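Carbonic anhydrase (Porphyridium purpureum, PDB 1DDZ) probably catalyses the reversible hydration of carbon dioxide to hydrogencarbonate and a proton, as a zinc-dependent beta-class carbonic anhydrase with two zinc sites in each chain. Local coordinates at residues S77-A81 with N82-D86; L85-A89 with G90-V94; G400-D403 with N404-H408; D428-N431 with R432-I436. All blocks are in the same frame, centred on the assembly; numbering follows the deposited sequence.

Contact 1 of 4, residues S77-A81 with N82-D86; sequences SRVPA and NQLLD
Pro80, at the N-cap position of helix 81-84, offers its carbonyl O to Leu84 N at 3.1 Å and, weakly, to Gln83 N, while Ala81 O takes Leu85 N at 3.1 Å. The bond from Leu84 N to Pro80 O is close to straight, with 165° at the hydrogen; that from Leu85 N to Ala81 O is more bent, at 148°. Val79, just before the N-cap, packs on Leu84 at the end of this one-turn helix. The two side chains cross at about a right angle, and CG1 of Val79, placed anti to its own backbone N (chi1 -167°), butts against Leu84 CG at 3.4 Å, tighter than usual van der Waals contact, with Leu84 CD2 next to it. Pro80 and Gln83 instead run side by side in the same direction. Asn82 brings OD1 to 3.6 Å from Pro80 CB, and its ND2 bonds to Leu87 O. Beyond the last turn Asp86 has positive phi and its N returns to Gln83 O at 2.8 Å, as part of a Schellman motif. Trp300 of helix 292-307 touches Val79, Gln83 and Leu84, and Trp71 touches Ala81 and Leu84. Backbone bonds thus set both ends of the helix, and apolar contact ties the preceding loop to its last residue.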
loop_
_atom_site.group_PDB
_atom_site.type_symbol
_atom_site.label_atom_id
_atom_site.label_comp_id
_atom_site.label_asym_id
_atom_site.label_seq_id
_atom_site.Cartn_x
_atom_site.Cartn_y
_atom_site.Cartn_z
ATOM N N SER A 77 13.324 -2.667 -17.591
ATOM C CA SER A 77 13.156 -3.457 -18.800
ATOM C C SER A 77 13.594 -2.824 -20.091
ATOM O O SER A 77 13.267 -1.680 -20.430
ATOM C CB SER A 77 11.729 -4.054 -18.871
ATOM O OG SER A 77 11.697 -5.101 -17.886
ATOM N N ARG A 78 14.449 -3.554 -20.768
ATOM C CA ARG A 78 15.059 -3.089 -21.997
ATOM C C ARG A 78 14.223 -3.234 -23.233
ATOM O O ARG A 78 14.726 -3.001 -24.323
ATOM C CB ARG A 78 16.429 -3.749 -22.222
ATOM C CG ARG A 78 17.400 -3.505 -21.084
ATOM C CD ARG A 78 18.649 -4.312 -21.256
ATOM N NE ARG A 78 19.751 -3.772 -20.465
ATOM C CZ ARG A 78 20.925 -4.373 -20.309
ATOM N NH1 ARG A 78 21.151 -5.551 -20.887
ATOM N NH2 ARG A 78 21.891 -3.790 -19.607
ATOM N N VAL A 79 12.968 -3.630 -23.102
ATOM C CA VAL A 79 12.117 -3.736 -24.271
ATOM C C VAL A 79 10.676 -3.311 -24.029
ATOM O O VAL A 79 10.009 -3.827 -23.138
ATOM C CB VAL A 79 12.114 -5.153 -24.888
ATOM C CG1 VAL A 79 11.478 -5.113 -26.273
ATOM C CG2 VAL A 79 13.529 -5.717 -24.970
ATOM N N PRO A 80 10.197 -2.315 -24.793
ATOM C CA PRO A 80 8.815 -1.860 -24.633
ATOM C C PRO A 80 7.833 -3.010 -24.912
ATOM O O PRO A 80 8.005 -3.794 -25.859
ATOM C CB PRO A 80 8.714 -0.727 -25.673
ATOM C CG PRO A 80 10.089 -0.137 -25.619
ATOM C CD PRO A 80 10.947 -1.390 -25.672
ATOM N N ALA A 81 6.799 -3.078 -24.091
ATOM C CA ALA A 81 5.787 -4.099 -24.180
ATOM C C ALA A 81 5.169 -4.235 -25.557
ATOM O O ALA A 81 5.040 -5.356 -26.060
ATOM C CB ALA A 81 4.719 -3.841 -23.151
ATOM N N ASN A 82 4.776 -3.117 -26.168
ATOM C CA ASN A 82 4.144 -3.153 -27.491
ATOM C C ASN A 82 5.080 -3.735 -28.524
ATOM O O ASN A 82 4.647 -4.452 -29.407
ATOM C CB ASN A 82 3.684 -1.761 -27.937
ATOM C CG ASN A 82 4.842 -0.839 -28.276
ATOM O OD1 ASN A 82 5.555 -0.386 -27.387
ATOM N ND2 ASN A 82 5.070 -0.602 -29.570
ATOM N N GLN A 83 6.370 -3.505 -28.344
ATOM C CA GLN A 83 7.394 -3.998 -29.247
ATOM C C GLN A 83 7.465 -5.528 -29.189
ATOM O O GLN A 83 7.369 -6.216 -30.210
ATOM C CB GLN A 83 8.729 -3.421 -28.827
ATOM C CG GLN A 83 9.715 -3.243 -29.936
ATOM C CD GLN A 83 10.340 -1.881 -29.892
ATOM O OE1 GLN A 83 9.646 -0.885 -29.999
ATOM N NE2 GLN A 83 11.648 -1.826 -29.698
ATOM N N LEU A 84 7.622 -6.064 -27.988
ATOM C CA LEU A 84 7.692 -7.504 -27.811
ATOM C C LEU A 84 6.447 -8.191 -28.368
ATOM O O LEU A 84 6.501 -9.333 -28.808
ATOM C CB LEU A 84 7.837 -7.847 -26.324
ATOM C CG LEU A 84 9.151 -7.526 -25.602
ATOM C CD1 LEU A 84 8.936 -7.542 -24.093
ATOM C CD2 LEU A 84 10.221 -8.505 -25.997
ATOM N N LEU A 85 5.303 -7.524 -28.299
ATOM C CA LEU A 85 4.075 -8.114 -28.812
ATOM C C LEU A 85 3.830 -7.778 -30.287
ATOM O O LEU A 85 2.819 -8.178 -30.847
ATOM C CB LEU A 85 2.869 -7.664 -27.978
ATOM C CG LEU A 85 2.757 -8.213 -26.553
ATOM C CD1 LEU A 85 1.531 -7.644 -25.851
ATOM C CD2 LEU A 85 2.673 -9.725 -26.608
ATOM N N ASP A 86 4.758 -7.063 -30.910
ATOM C CA ASP A 86 4.620 -6.645 -32.308
ATOM C C ASP A 86 3.322 -5.849 -32.489
ATOM O O ASP A 86 2.564 -6.082 -33.435
ATOM C CB ASP A 86 4.622 -7.861 -33.240
ATOM C CG ASP A 86 4.946 -7.498 -34.677
ATOM O OD1 ASP A 86 5.688 -6.513 -34.894
ATOM O OD2 ASP A 86 4.479 -8.210 -35.591
#

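Contact 2 of 4, residues L85-A89 with G90-V94; sequences LDLPA and GEVFV
Pro88 and Glu91 are the first and last residues of a type II beta turn, with Ala89 and Gly90 at its corners, in the link from helix 81-84 to strand 92-97, the outermost strand of the first sheet within this chain. Their side chains cross obliquely. The carboxylate of Glu91 lies along the pyrrolidine ring: OE1 is 3.5 Å from Pro88 CD, and OE2 is equally far from Pro88 CB. A bend at chi2 (130°) folds the acid back over the proline. The turn is closed by Glu91 N bonding to Pro88 O at 3.0 Å. Gly90 takes the third position with phi 80°, a conformation in which a CB would collide with Ala89 O. On the apolar side, Leu87 and Leu85 both meet Val92, each crossing it at about a right angle. Trp71 of the neighbouring strand 69-74 touches Leu85 and Val92, and Tyr69 touches Leu87, so this side of the link packs against the central sheet. Phe93 is joined to strand 69-74 by backbone hydrogen bonds with Tyr69 and Trp71, and Val94 bonds likewise with Ala329. A single methyl of Val92 receives both leucines: its CG2 lies 3.8 Å from Leu87 CD1 and 4.0 Å from Leu85 CD1.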
loop_
_atom_site.group_PDB
_atom_site.type_symbol
_atom_site.label_atom_id
_atom_site.label_comp_id
_atom_site.label_asym_id
_atom_site.label_seq_id
_atom_site.Cartn_x
_atom_site.Cartn_y
_atom_site.Cartn_z
ATOM N N LEU A 85 5.303 -7.524 -28.299
ATOM C CA LEU A 85 4.075 -8.114 -28.812
ATOM C C LEU A 85 3.830 -7.778 -30.287
ATOM O O LEU A 85 2.819 -8.178 -30.847
ATOM C CB LEU A 85 2.869 -7.664 -27.978
ATOM C CG LEU A 85 2.757 -8.213 -26.553
ATOM C CD1 LEU A 85 1.531 -7.644 -25.851
ATOM C CD2 LEU A 85 2.673 -9.725 -26.608
ATOM N N ASP A 86 4.758 -7.063 -30.910
ATOM C CA ASP A 86 4.620 -6.645 -32.308
ATOM C C ASP A 86 3.322 -5.849 -32.489
ATOM O O ASP A 86 2.564 -6.082 -33.435
ATOM C CB ASP A 86 4.622 -7.861 -33.240
ATOM C CG ASP A 86 4.946 -7.498 -34.677
ATOM O OD1 ASP A 86 5.688 -6.513 -34.894
ATOM O OD2 ASP A 86 4.479 -8.210 -35.591
ATOM N N LEU A 87 3.061 -4.929 -31.560
ATOM C CA LEU A 87 1.856 -4.083 -31.576
ATOM C C LEU A 87 2.208 -2.602 -31.565
ATOM O O LEU A 87 3.276 -2.203 -31.090
ATOM C CB LEU A 87 0.970 -4.351 -30.348
ATOM C CG LEU A 87 0.096 -5.594 -30.311
ATOM C CD1 LEU A 87 -0.640 -5.645 -28.969
ATOM C CD2 LEU A 87 -0.885 -5.571 -31.478
ATOM N N PRO A 88 1.312 -1.764 -32.111
ATOM C CA PRO A 88 1.529 -0.314 -32.141
ATOM C C PRO A 88 1.584 0.229 -30.698
ATOM O O PRO A 88 0.980 -0.342 -29.782
ATOM C CB PRO A 88 0.268 0.192 -32.859
ATOM C CG PRO A 88 -0.062 -0.950 -33.791
ATOM C CD PRO A 88 0.121 -2.141 -32.903
ATOM N N ALA A 89 2.337 1.297 -30.491
ATOM C CA ALA A 89 2.434 1.907 -29.177
ATOM C C ALA A 89 1.000 2.252 -28.758
ATOM O O ALA A 89 0.124 2.442 -29.610
ATOM C CB ALA A 89 3.281 3.157 -29.272
ATOM N N GLY A 90 0.717 2.227 -27.463
ATOM C CA GLY A 90 -0.624 2.540 -27.023
ATOM C C GLY A 90 -1.586 1.386 -27.162
ATOM O O GLY A 90 -2.701 1.418 -26.643
ATOM N N GLU A 91 -1.204 0.351 -27.889
ATOM C CA GLU A 91 -2.114 -0.774 -27.984
ATOM C C GLU A 91 -1.966 -1.703 -26.779
ATOM O O GLU A 91 -2.721 -2.657 -26.609
ATOM C CB GLU A 91 -1.970 -1.511 -29.301
ATOM C CG GLU A 91 -3.299 -1.619 -30.011
ATOM C CD GLU A 91 -3.224 -1.174 -31.449
ATOM O OE1 GLU A 91 -3.309 -2.050 -32.323
ATOM O OE2 GLU A 91 -3.081 0.039 -31.706
ATOM N N VAL A 92 -1.021 -1.377 -25.908
ATOM C CA VAL A 92 -0.803 -2.141 -24.694
ATOM C C VAL A 92 -0.814 -1.187 -23.504
ATOM O O VAL A 92 -0.073 -0.229 -23.490
ATOM C CB VAL A 92 0.545 -2.860 -24.715
ATOM C CG1 VAL A 92 0.684 -3.746 -23.468
ATOM C CG2 VAL A 92 0.660 -3.710 -25.972
ATOM N N PHE A 93 -1.683 -1.454 -22.530
ATOM C CA PHE A 93 -1.795 -0.655 -21.302
ATOM C C PHE A 93 -0.698 -1.197 -20.367
ATOM O O PHE A 93 -0.747 -2.356 -19.965
ATOM C CB PHE A 93 -3.167 -0.888 -20.697
ATOM C CG PHE A 93 -3.592 0.161 -19.731
ATOM C CD1 PHE A 93 -3.769 1.474 -20.147
ATOM C CD2 PHE A 93 -3.855 -0.169 -18.400
ATOM C CE1 PHE A 93 -4.200 2.431 -19.252
ATOM C CE2 PHE A 93 -4.289 0.794 -17.505
ATOM C CZ PHE A 93 -4.461 2.088 -17.929
ATOM N N VAL A 94 0.255 -0.354 -19.989
ATOM C CA VAL A 94 1.402 -0.794 -19.200
ATOM C C VAL A 94 1.529 -0.331 -17.758
ATOM O O VAL A 94 1.313 0.838 -17.441
ATOM C CB VAL A 94 2.725 -0.398 -19.913
ATOM C CG1 VAL A 94 3.910 -0.916 -19.160
ATOM C CG2 VAL A 94 2.755 -0.914 -21.343
#

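Contact 3 of 4, residues G400-D403 with N404-H408; sequences GLID and NWLRH
Asn404 has CG anti to its carbonyl carbon (chi1 -73°), which swings the amide back along the chain until ND2 bonds to Gly400 O at 2.7 Å. That bond is bent: the angle at the hydrogen is 143°, and the carbonyl oxygen lies somewhat off the amide plane. For Ile402 the torsion that matters is chi1 -178°, which carries CG1 to 3.8 Å from Leu406 CD1. Ile402 CD1 packs on the leucine as well, touching both its CG and its CD1. The backbone bonds of the turn are Trp405 N to Leu401 O at 3.3 Å and Leu406 N to Ile402 O at 3.0 Å. A water joins the next step, giving a hydrogen to Asp403 O at 2.9 Å and accepting one from Arg407 NH1 at 2.8 Å, so that the arginine is tied to the helix through solvent. The carboxylate of Asp403 is itself held, OD2 by Leu399 N and Ser397 OG and OD1 by Tyr119 OH. At the subunit interface Asn404 ND2 also bonds to Ser449 of the second subunit, and Arg407 reaches Ala447 O and Asp486 of that subunit. Within its own chain the segment lies against helix 107-119, where Ser111 touches both Ile402 and Trp405 and Gln114 accepts the N-H groups of Leu401 and Ile402, while Leu401 also packs on helix 195-202 and Trp405 NE1 bonds to Ile352 O, just beyond strand 346-351.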
loop_
_atom_site.group_PDB
_atom_site.type_symbol
_atom_site.label_atom_id
_atom_site.label_comp_id
_atom_site.label_asym_id
_atom_site.label_seq_id
_atom_site.Cartn_x
_atom_site.Cartn_y
_atom_site.Cartn_z
ATOM N N GLY A 400 -14.119 0.538 -6.172
ATOM C CA GLY A 400 -13.311 0.499 -4.966
ATOM C C GLY A 400 -11.823 0.727 -5.051
ATOM O O GLY A 400 -11.245 1.334 -4.152
ATOM N N LEU A 401 -11.178 0.263 -6.108
ATOM C CA LEU A 401 -9.744 0.456 -6.179
ATOM C C LEU A 401 -9.314 1.624 -7.051
ATOM O O LEU A 401 -8.579 2.499 -6.596
ATOM C CB LEU A 401 -9.055 -0.861 -6.569
ATOM C CG LEU A 401 -9.538 -1.888 -5.532
ATOM C CD1 LEU A 401 -10.043 -3.136 -6.177
ATOM C CD2 LEU A 401 -8.508 -2.175 -4.491
ATOM N N ILE A 402 -9.817 1.680 -8.277
ATOM C CA ILE A 402 -9.429 2.741 -9.176
ATOM C C ILE A 402 -9.968 4.101 -8.752
ATOM O O ILE A 402 -9.216 5.073 -8.717
ATOM C CB ILE A 402 -9.803 2.417 -10.640
ATOM C CG1 ILE A 402 -9.330 3.534 -11.561
ATOM C CG2 ILE A 402 -11.303 2.199 -10.801
ATOM C CD1 ILE A 402 -7.870 3.703 -11.606
ATOM N N ASP A 403 -11.209 4.158 -8.282
ATOM C CA ASP A 403 -11.765 5.456 -7.921
ATOM C C ASP A 403 -11.282 6.081 -6.619
ATOM O O ASP A 403 -11.326 7.297 -6.469
ATOM C CB ASP A 403 -13.281 5.479 -8.118
ATOM C CG ASP A 403 -13.676 5.127 -9.569
ATOM O OD1 ASP A 403 -13.066 5.656 -10.530
ATOM O OD2 ASP A 403 -14.569 4.282 -9.766
ATOM N N ASN A 404 -10.749 5.272 -5.701
ATOM C CA ASN A 404 -10.170 5.831 -4.470
ATOM C C ASN A 404 -8.751 6.318 -4.781
ATOM O O ASN A 404 -8.299 7.365 -4.309
ATOM C CB ASN A 404 -10.238 4.833 -3.324
ATOM C CG ASN A 404 -11.643 4.686 -2.812
ATOM O OD1 ASN A 404 -12.324 5.682 -2.577
ATOM N ND2 ASN A 404 -12.137 3.446 -2.739
ATOM N N TRP A 405 -8.063 5.580 -5.638
ATOM C CA TRP A 405 -6.743 5.991 -6.122
ATOM C C TRP A 405 -6.864 7.405 -6.821
ATOM O O TRP A 405 -6.099 8.324 -6.525
ATOM C CB TRP A 405 -6.250 4.932 -7.117
ATOM C CG TRP A 405 -5.039 5.286 -7.938
ATOM C CD1 TRP A 405 -5.033 5.800 -9.202
ATOM C CD2 TRP A 405 -3.660 5.093 -7.579
ATOM N NE1 TRP A 405 -3.738 5.941 -9.650
ATOM C CE2 TRP A 405 -2.879 5.511 -8.677
ATOM C CE3 TRP A 405 -3.011 4.603 -6.445
ATOM C CZ2 TRP A 405 -1.487 5.449 -8.672
ATOM C CZ3 TRP A 405 -1.626 4.542 -6.446
ATOM C CH2 TRP A 405 -0.882 4.961 -7.549
ATOM N N LEU A 406 -7.855 7.564 -7.704
ATOM C CA LEU A 406 -8.072 8.811 -8.445
ATOM C C LEU A 406 -8.464 10.030 -7.613
ATOM O O LEU A 406 -8.317 11.174 -8.076
ATOM C CB LEU A 406 -9.082 8.598 -9.590
ATOM C CG LEU A 406 -8.626 7.650 -10.709
ATOM C CD1 LEU A 406 -9.741 7.352 -11.696
ATOM C CD2 LEU A 406 -7.461 8.238 -11.424
ATOM N N ARG A 407 -8.892 9.806 -6.370
ATOM C CA ARG A 407 -9.268 10.909 -5.483
ATOM C C ARG A 407 -8.123 11.901 -5.302
ATOM O O ARG A 407 -8.336 13.066 -4.972
ATOM C CB ARG A 407 -9.762 10.399 -4.136
ATOM C CG ARG A 407 -11.205 9.979 -4.140
ATOM C CD ARG A 407 -12.020 11.121 -4.652
ATOM N NE ARG A 407 -13.444 10.968 -4.430
ATOM C CZ ARG A 407 -14.364 10.985 -5.395
ATOM N NH1 ARG A 407 -14.010 11.132 -6.670
ATOM N NH2 ARG A 407 -15.656 10.916 -5.064
ATOM N N HIS A 408 -6.905 11.446 -5.562
ATOM C CA HIS A 408 -5.749 12.302 -5.460
ATOM C C HIS A 408 -5.766 13.394 -6.542
ATOM O O HIS A 408 -5.301 14.523 -6.306
ATOM C CB HIS A 408 -4.476 11.469 -5.549
ATOM C CG HIS A 408 -4.119 10.795 -4.262
ATOM N ND1 HIS A 408 -4.295 9.443 -4.056
ATOM C CD2 HIS A 408 -3.662 11.297 -3.093
ATOM C CE1 HIS A 408 -3.971 9.148 -2.808
ATOM N NE2 HIS A 408 -3.585 10.258 -2.203
HETATM O O HOH W 1 -11.648 9.920 -7.696
#

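Contact 4 of 4, residues D428-N431 with R432-I436; sequences DSLN and RLIEI
Leu430 and Ile434, one helical turn apart in helix 426-447, form the close apolar part of this contact. Their side chains cross at a slant, Leu430 CD2 lying 3.7 Å from Ile434 CG1 and almost as near to its CD1. The approach follows from the first torsions: Leu430 CG is anti to its N (chi1 -156°), whereas Ile434 CG1 is anti to its carbonyl carbon (chi1 -74°) and so turns back toward the preceding turn. Beneath them Leu430 O accepts Ile434 N at 2.9 Å. Cys390 of helix 388-392 touches both side chains, and Leu433 packs on Ile409 and Val412 of helix 407-414.

The start of the segment is looser. Asp428 and Ser429 are partly exposed, and their side chains do not touch residues 432-436; their part is played by backbone oxygens, Ser429 O taking Leu433 N at 3.1 Å and Asp428 O taking Arg432 N at 2.9 Å.

A third, polar face is buried. Within residues 432-436, Arg432 NH1 meets Glu435 OE1 at 3.0 Å in a salt bridge, on the syn side of the carboxylate though tilted from its plane, and close to the guanidinium plane. Further partners fix both groups: NE pairs with Glu419 and NH2 with Gln27 O, while Glu435 OE2 is held by Tyr385 OH and Gly30 N. Such a surround would be expected to favour the ionised form of both side chains. Hydrogen bonds from the charged pair thus join the helix to Gln27 and Gly30, while the Leu430-Ile434 patch packs on helix 388-392, with the side chain of Ile434 about 4 Å from that of zinc ligand Cys387.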
loop_
_atom_site.group_PDB
_atom_site.type_symbol
_atom_site.label_atom_id
_atom_site.label_comp_id
_atom_site.label_asym_id
_atom_site.label_seq_id
_atom_site.Cartn_x
_atom_site.Cartn_y
_atom_site.Cartn_z
ATOM N N ASP A 428 -9.690 21.871 -22.651
ATOM C CA ASP A 428 -8.586 22.681 -22.110
ATOM C C ASP A 428 -8.528 22.626 -20.619
ATOM O O ASP A 428 -7.510 22.781 -19.982
ATOM C CB ASP A 428 -8.732 24.131 -22.531
ATOM C CG ASP A 428 -8.584 24.327 -24.016
ATOM O OD1 ASP A 428 -8.127 23.410 -24.718
ATOM O OD2 ASP A 428 -8.943 25.424 -24.487
ATOM N N SER A 429 -9.695 22.513 -20.012
ATOM C CA SER A 429 -9.803 22.440 -18.611
ATOM C C SER A 429 -9.174 21.135 -18.083
ATOM O O SER A 429 -8.416 21.157 -17.104
ATOM C CB SER A 429 -11.302 22.545 -18.273
ATOM O OG SER A 429 -11.511 22.213 -16.923
ATOM N N LEU A 430 -9.419 20.020 -18.779
ATOM C CA LEU A 430 -8.842 18.731 -18.429
ATOM C C LEU A 430 -7.331 18.816 -18.621
ATOM O O LEU A 430 -6.543 18.363 -17.799
ATOM C CB LEU A 430 -9.335 17.638 -19.369
ATOM C CG LEU A 430 -9.356 16.143 -18.966
ATOM C CD1 LEU A 430 -9.133 15.272 -20.185
ATOM C CD2 LEU A 430 -8.346 15.786 -17.885
ATOM N N ASN A 431 -6.933 19.346 -19.768
ATOM C CA ASN A 431 -5.532 19.490 -20.088
ATOM C C ASN A 431 -4.773 20.359 -19.115
ATOM O O ASN A 431 -3.574 20.176 -18.953
ATOM C CB ASN A 431 -5.368 20.028 -21.491
ATOM C CG ASN A 431 -5.655 18.983 -22.529
ATOM O OD1 ASN A 431 -5.515 19.236 -23.700
ATOM N ND2 ASN A 431 -6.023 17.787 -22.103
ATOM N N ARG A 432 -5.443 21.318 -18.481
ATOM C CA ARG A 432 -4.768 22.178 -17.506
ATOM C C ARG A 432 -4.581 21.387 -16.218
ATOM O O ARG A 432 -3.519 21.451 -15.586
ATOM C CB ARG A 432 -5.568 23.456 -17.220
ATOM C CG ARG A 432 -4.889 24.395 -16.214
ATOM C CD ARG A 432 -3.523 24.856 -16.714
ATOM N NE ARG A 432 -3.519 26.293 -16.977
ATOM C CZ ARG A 432 -2.633 26.933 -17.732
ATOM N NH1 ARG A 432 -1.658 26.280 -18.342
ATOM N NH2 ARG A 432 -2.681 28.250 -17.802
ATOM N N LEU A 433 -5.620 20.655 -15.837
ATOM C CA LEU A 433 -5.588 19.818 -14.632
ATOM C C LEU A 433 -4.437 18.814 -14.755
ATOM O O LEU A 433 -3.730 18.533 -13.794
ATOM C CB LEU A 433 -6.899 19.042 -14.503
ATOM C CG LEU A 433 -7.486 18.603 -13.152
ATOM C CD1 LEU A 433 -8.099 17.246 -13.350
ATOM C CD2 LEU A 433 -6.473 18.579 -12.034
ATOM N N ILE A 434 -4.276 18.279 -15.955
ATOM C CA ILE A 434 -3.234 17.309 -16.272
ATOM C C ILE A 434 -1.860 17.944 -16.062
ATOM O O ILE A 434 -0.937 17.310 -15.567
ATOM C CB ILE A 434 -3.420 16.816 -17.753
ATOM C CG1 ILE A 434 -4.617 15.878 -17.841
ATOM C CG2 ILE A 434 -2.173 16.166 -18.306
ATOM C CD1 ILE A 434 -4.815 15.354 -19.224
ATOM N N GLU A 435 -1.739 19.222 -16.411
ATOM C CA GLU A 435 -0.482 19.947 -16.271
ATOM C C GLU A 435 -0.146 20.199 -14.809
ATOM O O GLU A 435 1.004 20.048 -14.378
ATOM C CB GLU A 435 -0.570 21.292 -17.004
ATOM C CG GLU A 435 -0.629 21.179 -18.505
ATOM C CD GLU A 435 -0.990 22.500 -19.195
ATOM O OE1 GLU A 435 -1.698 23.312 -18.588
ATOM O OE2 GLU A 435 -0.549 22.722 -20.341
ATOM N N ILE A 436 -1.132 20.677 -14.075
ATOM C CA ILE A 436 -0.967 20.963 -12.663
ATOM C C ILE A 436 -0.728 19.649 -11.887
ATOM O O ILE A 436 0.005 19.631 -10.884
ATOM C CB ILE A 436 -2.187 21.712 -12.146
ATOM C CG1 ILE A 436 -2.291 23.059 -12.875
ATOM C CG2 ILE A 436 -2.104 21.908 -10.652
ATOM C CD1 ILE A 436 -3.580 23.839 -12.516
#

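How the contacts relate
Contacts 1 and 2 follow each other directly, sharing Leu85 and Asp86, with centres 8 Å apart; together they carry the chain from strand 69-74 through helix 81-84 into strand 92-97, outermost in the first five-stranded sheet. Contacts 3 and 4 come later, in the second carbonic anhydrase range, on helices 402-405, 407-414 and 426-447, their centres 19 Å apart. Contacts 1 and 3 lie on opposite sides of the chain's centre, about 28 Å between centres, yet the nearest atoms of contacts 2 and 3 are only about 7 Å apart. Gly90 lies about 7 Å from the side chain of Asp330, a ligand of the second zinc ion, so the first carbonic anhydrase range reaches the metal site of the second.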